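Local atomic coordinates of tengpin (Thermoanaerobacter tengcongensis, PDB entry 2VH4), a protein that probably inhibits serine proteases as a member of the serpin family, here in a latent conformation from a loop C-sheet polymer. Residues A[18-23]-A[69-74]; A[33-38]-A[350-355]. One frame throughout, in Å; residues are numbered along the deposited sequence.

Contact 1 of 2, residues A[18-23]-A[69-74]; sequences IYNTAD and LGKDIS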
# COMPACT_ATOMS: atom_id res chain seq x y z
N ILE A 18 12.64 -9.07 -3.84
CA ILE A 18 12.24 -8.15 -4.89
C ILE A 18 11.11 -8.76 -5.71
O ILE A 18 10.03 -8.17 -5.83
CB ILE A 18 13.44 -7.75 -5.78
CG1 ILE A 18 14.34 -6.77 -5.02
CG2 ILE A 18 12.95 -7.14 -7.12
CD1 ILE A 18 15.72 -6.58 -5.64
N TYR A 19 11.34 -9.95 -6.24
CA TYR A 19 10.38 -10.59 -7.13
C TYR A 19 9.15 -11.16 -6.43
O TYR A 19 8.07 -11.18 -7.02
CB TYR A 19 11.07 -11.63 -8.02
CG TYR A 19 11.89 -10.99 -9.12
CD1 TYR A 19 13.25 -10.73 -8.96
CD2 TYR A 19 11.29 -10.64 -10.32
CE1 TYR A 19 14.01 -10.14 -9.98
CE2 TYR A 19 12.03 -10.06 -11.35
CZ TYR A 19 13.38 -9.81 -11.17
OH TYR A 19 14.10 -9.23 -12.20
N ASN A 20 9.31 -11.63 -5.19
CA ASN A 20 8.17 -12.13 -4.42
C ASN A 20 7.25 -11.01 -3.97
O ASN A 20 6.03 -11.15 -4.00
CB ASN A 20 8.61 -12.94 -3.20
CG ASN A 20 8.88 -14.39 -3.53
OD1 ASN A 20 9.10 -14.74 -4.69
ND2 ASN A 20 8.86 -15.24 -2.51
N THR A 21 7.84 -9.89 -3.57
CA THR A 21 7.10 -8.72 -3.12
C THR A 21 6.49 -8.01 -4.33
O THR A 21 5.43 -7.38 -4.22
CB THR A 21 8.00 -7.79 -2.30
OG1 THR A 21 8.60 -8.55 -1.24
CG2 THR A 21 7.22 -6.62 -1.71
N ALA A 22 7.16 -8.12 -5.47
CA ALA A 22 6.61 -7.64 -6.73
C ALA A 22 5.36 -8.43 -7.07
O ALA A 22 4.34 -7.86 -7.50
CB ALA A 22 7.63 -7.78 -7.85
N ASP A 23 5.44 -9.74 -6.84
CA ASP A 23 4.33 -10.62 -7.15
C ASP A 23 3.11 -10.30 -6.30
O ASP A 23 2.00 -10.21 -6.82
CB ASP A 23 4.72 -12.09 -6.98
CG ASP A 23 3.66 -13.02 -7.51
OD1 ASP A 23 3.43 -13.00 -8.74
OD2 ASP A 23 3.04 -13.75 -6.70
N LEU A 69 1.53 -13.26 1.29
CA LEU A 69 2.45 -12.13 1.36
C LEU A 69 3.81 -12.43 0.73
O LEU A 69 4.33 -11.62 -0.04
CB LEU A 69 2.65 -11.68 2.81
CG LEU A 69 1.48 -11.03 3.56
CD1 LEU A 69 1.76 -11.05 5.04
CD2 LEU A 69 1.20 -9.61 3.08
N GLY A 70 4.37 -13.59 1.06
CA GLY A 70 5.74 -13.89 0.72
C GLY A 70 5.95 -15.09 -0.18
O GLY A 70 7.10 -15.46 -0.45
N LYS A 71 4.85 -15.69 -0.65
CA LYS A 71 4.92 -16.91 -1.45
C LYS A 71 5.57 -18.04 -0.66
O LYS A 71 4.89 -18.82 -0.00
CB LYS A 71 5.69 -16.68 -2.75
CG LYS A 71 4.86 -16.52 -4.00
CD LYS A 71 5.74 -16.82 -5.20
CE LYS A 71 5.06 -16.46 -6.50
NZ LYS A 71 6.04 -16.54 -7.63
N ASP A 72 6.90 -18.09 -0.71
CA ASP A 72 7.69 -19.14 -0.08
C ASP A 72 8.60 -18.57 1.01
O ASP A 72 9.41 -19.29 1.61
CB ASP A 72 8.52 -19.87 -1.14
CG ASP A 72 9.54 -18.97 -1.81
OD1 ASP A 72 9.15 -18.14 -2.65
OD2 ASP A 72 10.74 -19.10 -1.48
N ILE A 73 8.47 -17.27 1.25
CA ILE A 73 9.20 -16.63 2.32
C ILE A 73 8.43 -16.91 3.60
O ILE A 73 7.21 -16.73 3.66
CB ILE A 73 9.38 -15.11 2.07
CG1 ILE A 73 10.23 -14.87 0.82
CG2 ILE A 73 10.03 -14.44 3.27
CD1 ILE A 73 10.10 -13.48 0.22
N SER A 74 9.14 -17.39 4.62
CA SER A 74 8.54 -17.61 5.93
C SER A 74 8.36 -16.25 6.58
O SER A 74 9.06 -15.30 6.22
CB SER A 74 9.44 -18.50 6.80
OG SER A 74 10.58 -17.79 7.25
O HOH W 1 8.29 -14.63 -7.51
O HOH W 2 4.49 -12.75 -2.62
O HOH W 3 7.30 -11.17 -0.72
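Asn20, on helix 15-32, reaches across to the end of helix 59-70 and the turn after it, and its amide carries the direct polar contact. Asn20 ND2 gives a nearly straight hydrogen bond of 2.9 Å to OD1 of Asp72. The acceptor lies in the amide plane of Asn20, but OD1 is met from above its carboxylate, the two planes standing 85° apart. ND2 also makes a weak, bent bond to Gly70 O. Asp72 OD2 forms a salt bridge with Lys16.

One water joins Asn20 OD1 to Lys71 NZ, and a second links the backbone O of Asn20 to that of Leu69. A third bridges Thr21 OG1 and the same Leu69 O.

Nonpolar contact is slight: Ile73 CD1 lies 3.8 Å from Asn20 CB.

Opposite charges approach without meeting: Lys71 CE lies 3.4 Å from Asp23 OD2, but Lys71 NZ stays 4.2 Å from it, too far for a salt bridge.

The contact packs helix 15-32, the first of the serpin fold, on the turn before helix 75-88. Lys71, just past helix 59-70, leaves helical geometry with positive phi, and Ser74 N-caps helix 75-88. Leu69 packs on helices 43-54 and 75-88, while Tyr19 packs on helix 252-260.

Contact 2 of 2, residues A[33-38]-A[350-355]; sequences IDDKEN and FKTVKL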
# COMPACT_ATOMS: atom_id res chain seq x y z
N ILE A 33 -8.34 -3.03 -7.92
CA ILE A 33 -9.00 -2.09 -8.83
C ILE A 33 -10.47 -2.43 -9.04
O ILE A 33 -10.85 -3.60 -9.11
CB ILE A 33 -8.26 -1.94 -10.18
CG1 ILE A 33 -8.23 -3.27 -10.95
CG2 ILE A 33 -6.85 -1.40 -9.95
CD1 ILE A 33 -8.00 -3.13 -12.45
N ASP A 34 -11.30 -1.39 -9.10
CA ASP A 34 -12.74 -1.55 -9.23
C ASP A 34 -13.33 -0.50 -10.17
O ASP A 34 -12.62 0.01 -11.04
CB ASP A 34 -13.41 -1.53 -7.85
CG ASP A 34 -13.11 -0.27 -7.06
OD1 ASP A 34 -12.25 0.55 -7.48
OD2 ASP A 34 -13.75 -0.10 -5.99
N ASP A 35 -14.62 -0.20 -10.00
CA ASP A 35 -15.31 0.76 -10.85
C ASP A 35 -14.75 2.18 -10.72
O ASP A 35 -14.92 3.00 -11.62
CB ASP A 35 -16.82 0.76 -10.56
CG ASP A 35 -17.21 1.75 -9.46
OD1 ASP A 35 -16.83 1.52 -8.29
OD2 ASP A 35 -17.90 2.74 -9.78
N LYS A 36 -14.09 2.46 -9.60
CA LYS A 36 -13.55 3.78 -9.33
C LYS A 36 -12.48 4.15 -10.35
O LYS A 36 -11.52 3.41 -10.57
CB LYS A 36 -12.98 3.85 -7.91
CG LYS A 36 -14.05 3.79 -6.82
CD LYS A 36 -13.44 3.26 -5.53
CE LYS A 36 -14.38 3.42 -4.35
NZ LYS A 36 -13.80 2.81 -3.12
N GLU A 37 -12.69 5.30 -10.99
CA GLU A 37 -11.80 5.82 -12.00
C GLU A 37 -10.46 6.20 -11.35
O GLU A 37 -9.39 5.79 -11.82
CB GLU A 37 -12.45 7.02 -12.69
CG GLU A 37 -11.73 7.54 -13.91
CD GLU A 37 -12.47 8.70 -14.57
OE1 GLU A 37 -13.41 8.45 -15.35
OE2 GLU A 37 -12.11 9.86 -14.29
N ASN A 38 -10.53 6.98 -10.28
CA ASN A 38 -9.34 7.27 -9.47
C ASN A 38 -9.17 6.21 -8.39
O ASN A 38 -10.07 5.99 -7.57
CB ASN A 38 -9.42 8.67 -8.83
CG ASN A 38 -9.39 9.80 -9.86
OD1 ASN A 38 -8.83 9.67 -10.94
ND2 ASN A 38 -9.97 10.93 -9.49
N PHE A 350 -19.21 -5.80 -0.57
CA PHE A 350 -19.53 -5.82 -2.00
C PHE A 350 -18.28 -5.40 -2.77
O PHE A 350 -17.41 -4.72 -2.22
CB PHE A 350 -20.68 -4.87 -2.37
CG PHE A 350 -21.95 -5.09 -1.59
CD1 PHE A 350 -22.30 -6.36 -1.11
CD2 PHE A 350 -22.82 -4.03 -1.37
CE1 PHE A 350 -23.48 -6.55 -0.40
CE2 PHE A 350 -24.01 -4.22 -0.66
CZ PHE A 350 -24.34 -5.48 -0.17
N LYS A 351 -18.20 -5.80 -4.04
CA LYS A 351 -17.04 -5.50 -4.86
C LYS A 351 -17.46 -5.21 -6.30
O LYS A 351 -18.26 -5.94 -6.87
CB LYS A 351 -16.06 -6.67 -4.82
CG LYS A 351 -14.61 -6.29 -5.00
CD LYS A 351 -13.72 -7.54 -5.02
CE LYS A 351 -12.25 -7.19 -5.06
NZ LYS A 351 -11.89 -6.50 -6.33
N THR A 352 -16.91 -4.15 -6.88
CA THR A 352 -17.20 -3.82 -8.27
C THR A 352 -16.04 -4.16 -9.21
O THR A 352 -14.88 -4.22 -8.78
CB THR A 352 -17.63 -2.34 -8.42
OG1 THR A 352 -16.58 -1.49 -7.98
CG2 THR A 352 -18.87 -2.06 -7.58
N VAL A 353 -16.35 -4.40 -10.47
CA VAL A 353 -15.34 -4.76 -11.47
C VAL A 353 -14.96 -3.55 -12.33
O VAL A 353 -15.82 -2.78 -12.73
CB VAL A 353 -15.83 -5.91 -12.40
CG1 VAL A 353 -14.67 -6.52 -13.18
CG2 VAL A 353 -16.54 -7.00 -11.59
N LYS A 354 -13.66 -3.40 -12.58
CA LYS A 354 -13.15 -2.39 -13.51
C LYS A 354 -13.55 -2.72 -14.95
O LYS A 354 -13.32 -3.83 -15.43
CB LYS A 354 -11.62 -2.29 -13.37
CG LYS A 354 -10.95 -1.37 -14.39
CD LYS A 354 -11.18 0.10 -14.08
CE LYS A 354 -10.07 0.66 -13.23
NZ LYS A 354 -10.38 2.04 -12.76
N LEU A 355 -14.14 -1.75 -15.63
CA LEU A 355 -14.61 -1.95 -17.00
C LEU A 355 -13.97 -0.98 -18.00
O LEU A 355 -14.02 -1.19 -19.20
CB LEU A 355 -16.13 -1.84 -17.06
O HOH W 4 -11.92 -5.13 -11.28
O HOH W 5 -15.57 -2.15 -5.19
O HOH W 6 -13.62 2.74 -13.64
O HOH W 7 -8.89 4.63 -14.20
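Asp34 and Lys354 bring the two loops closest, their CA atoms 4.4 Å apart, with CA-H...O contacts from Asp34 CA to Thr352 O and from Lys354 CA to Asp34 O. Water also joins the backbones: one molecule accepts from Lys354 N and donates to Ile33 O.

Lys354 carries much of the contact. Its CG is anti to the backbone N (chi1 174°), and bends at chi2 and chi3 curl the chain around the carbonyl O of Asp34, which lies 3.4 Å from Lys354 CD. Lys354 NZ then donates a 2.8 Å hydrogen bond to Lys36 O, tilted 35° from the carbonyl plane. A water bridge, weak on the NZ side, leads to Glu37 O. Ile33 CD1 sits 3.8 Å from CB of Lys354. A methionine at Lys354 would probably leave Lys36 O without its ammonium donor and lose the weak water link to Glu37 O.

Thr352 OG1 donates to Asp35 OD1 over 3.0 Å, on the anti side of the carboxylate. Another water links Asp34 OD2 to Thr352 N.

The loop 33-38 leads from helix 15-32 to strand 39-41. Strand 330-342 pairs with 164-177 and 314-326, as expected of a reactive loop inserted in the main sheet of a latent serpin. The later residues 350-355, probably an edge strand of sheet C in the active form, run here as an irregular loop. Lys354 also touches Thr376 of strand 371-377, and Lys351 bonds back to Asn31 O.

Overall arrangement
Helix 15-32 connects the two contacts. Contact 1 lies on its first half, and contact 2 begins in the loop just after its end. Their centres are 26 Å apart and they do not touch. Contact 1 is partly buried among helices. There a side-chain amide meets a carboxylate and a helix-end carbonyl. Contact 2 lies at the surface between two loops and pairs sequence regions much farther apart, 312 residues against 46. Its direct bonds come from an ammonium and a hydroxyl. Both use bridging water and have little nonpolar packing. One joins a helix to the end of another and its following turn; the other ties together connections that lead into strands.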